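Local coordinates for protein hydrazine synthase gamma subunit (Candidatus Kuenenia stuttgartiensis, PDB 5C2V) that reduces nitric oxide to hydroxylamine, the first half-reaction of hydrazine synthesis, and carries two heme c groups in a complex with alpha and beta subunits, at residues 97-102 with 198-203. Residues are numbered along the deposited sequence; the frame is centred on the assembly and turned at random.
With CA (calcium ion), chain T.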
# COMPACT_ATOMS: atom_id res chain seq x y z
N GLY C 97 -54.52 20.96 -21.63
CA GLY C 97 -53.53 20.73 -22.67
C GLY C 97 -54.09 20.35 -24.02
O GLY C 97 -53.51 20.68 -25.05
N ARG C 98 -55.23 19.65 -24.03
CA ARG C 98 -55.79 19.13 -25.27
C ARG C 98 -56.42 20.22 -26.14
O ARG C 98 -56.60 20.04 -27.34
CB ARG C 98 -56.83 18.05 -24.97
CG ARG C 98 -58.10 18.56 -24.31
CD ARG C 98 -59.17 17.48 -24.26
NE ARG C 98 -60.43 17.98 -23.71
CZ ARG C 98 -61.55 17.27 -23.64
NH1 ARG C 98 -61.58 16.02 -24.09
NH2 ARG C 98 -62.65 17.81 -23.13
N TYR C 99 -56.75 21.35 -25.53
CA TYR C 99 -57.48 22.41 -26.22
C TYR C 99 -56.61 23.22 -27.17
O TYR C 99 -57.13 23.91 -28.05
CB TYR C 99 -58.14 23.35 -25.20
CG TYR C 99 -59.19 22.68 -24.35
CD1 TYR C 99 -60.00 21.68 -24.87
CD2 TYR C 99 -59.37 23.04 -23.02
CE1 TYR C 99 -60.97 21.07 -24.10
CE2 TYR C 99 -60.34 22.44 -22.24
CZ TYR C 99 -61.13 21.45 -22.79
OH TYR C 99 -62.09 20.84 -22.02
N LEU C 100 -55.30 23.13 -27.02
CA LEU C 100 -54.40 23.93 -27.85
C LEU C 100 -53.18 23.18 -28.39
O LEU C 100 -52.08 23.31 -27.85
CB LEU C 100 -53.92 25.15 -27.06
CG LEU C 100 -54.97 26.25 -26.84
CD1 LEU C 100 -54.45 27.29 -25.88
CD2 LEU C 100 -55.37 26.88 -28.17
N PRO C 101 -53.39 22.36 -29.44
CA PRO C 101 -52.30 21.80 -30.24
C PRO C 101 -51.78 22.83 -31.25
O PRO C 101 -52.52 23.76 -31.58
CB PRO C 101 -52.97 20.62 -30.95
CG PRO C 101 -54.38 21.05 -31.10
CD PRO C 101 -54.71 21.87 -29.88
N PRO C 102 -50.54 22.68 -31.74
CA PRO C 102 -49.58 21.62 -31.38
C PRO C 102 -48.92 21.88 -30.03
O PRO C 102 -49.15 22.92 -29.41
CB PRO C 102 -48.56 21.69 -32.51
CG PRO C 102 -48.56 23.11 -32.92
CD PRO C 102 -49.99 23.58 -32.76
N ARG C 198 -65.13 28.76 -22.62
CA ARG C 198 -64.48 28.12 -23.76
C ARG C 198 -63.34 28.95 -24.33
O ARG C 198 -62.74 28.59 -25.34
CB ARG C 198 -65.51 27.83 -24.86
CG ARG C 198 -66.47 26.69 -24.53
CD ARG C 198 -67.53 26.53 -25.61
NE ARG C 198 -68.14 25.20 -25.60
CZ ARG C 198 -69.21 24.87 -24.88
NH1 ARG C 198 -69.80 25.78 -24.11
NH2 ARG C 198 -69.70 23.64 -24.94
N ALA C 199 -63.03 30.08 -23.68
CA ALA C 199 -61.98 30.98 -24.16
C ALA C 199 -60.58 30.44 -23.87
O ALA C 199 -60.24 30.19 -22.71
CB ALA C 199 -62.16 32.36 -23.55
N LEU C 200 -59.79 30.25 -24.92
CA LEU C 200 -58.44 29.72 -24.75
C LEU C 200 -57.33 30.78 -24.74
O LEU C 200 -56.18 30.46 -24.45
CB LEU C 200 -58.15 28.71 -25.87
CG LEU C 200 -59.29 27.72 -26.14
CD1 LEU C 200 -58.97 26.85 -27.35
CD2 LEU C 200 -59.55 26.87 -24.91
N PHE C 201 -57.69 32.02 -25.03
CA PHE C 201 -56.75 33.14 -25.11
C PHE C 201 -55.45 32.82 -25.87
O PHE C 201 -54.38 33.28 -25.50
CB PHE C 201 -56.41 33.65 -23.71
CG PHE C 201 -57.53 34.40 -23.05
CD1 PHE C 201 -57.66 35.76 -23.24
CD2 PHE C 201 -58.45 33.74 -22.25
CE1 PHE C 201 -58.69 36.46 -22.64
CE2 PHE C 201 -59.48 34.43 -21.65
CZ PHE C 201 -59.60 35.79 -21.84
N SER C 202 -55.57 32.03 -26.94
CA SER C 202 -54.43 31.73 -27.80
C SER C 202 -54.90 31.42 -29.22
O SER C 202 -55.97 30.84 -29.42
CB SER C 202 -53.64 30.54 -27.24
OG SER C 202 -52.60 30.16 -28.11
N ASP C 203 -54.09 31.80 -30.21
CA ASP C 203 -54.44 31.55 -31.60
C ASP C 203 -53.94 30.19 -32.06
O ASP C 203 -54.23 29.75 -33.18
CB ASP C 203 -53.87 32.65 -32.52
CG ASP C 203 -52.37 32.85 -32.35
OD1 ASP C 203 -51.70 31.97 -31.77
OD2 ASP C 203 -51.87 33.89 -32.81
CA CA T . -50.04 24.68 -28.15
O HOH W 1 -51.04 25.62 -30.10
O HOH W 2 -50.95 26.44 -26.82
O HOH W 3 -49.03 23.75 -26.19
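Leu-100 and Leu-200 make the apolar centre of this contact, their side chains lying side by side and pointing opposite ways, with Leu-100 CD2 3.7 Å from Leu-200 CD1. Leucine suits both places because its branched end reaches two partners. The other methyl of Leu-100, CD1, rests on the CB of Ser-202 at 3.6 Å; a small residue fits here because its methylene can receive the methyl while its hydroxyl is engaged by Thr-258. Leu-200 also meets Tyr-99: its CD2 touches Tyr-99 CB at 3.8 Å, and CD1 approaches the carbonyl oxygen of the same tyrosine. With CG anti to the carbonyl carbon (chi1 -64°), Tyr-99 has Leu-200 CD2 obliquely beside its ring while its hydroxyl end leads away.

No hydrogen bond joins the two segments, and the hydroxyls of Tyr-99 and Ser-202 bond elsewhere. Tyrosine thus gives the contact an apolar CB and sends its OH to Arg-98 NH2, which donates over 3.3 Å, nearly straight at 167° and in the guanidinium plane; Glu-155 also bonds that hydroxyl.

A calcium ion fixes the backbone here. The carbonyl oxygens of Leu-100 and Pro-102 bind it at 2.5 Å and 2.3 Å respectively, with three waters and Asp-257 completing its ligands.

The contact joins the loop between strand 89-90 and helix 123-126 to the loop between helix 170-179 and strand 206-207, where Phe-201 O bonds the heme 2 ligand His-190; Asp-257, in strand 256-257 antiparallel to 206-207, ties 97-102 through calcium to that sheet.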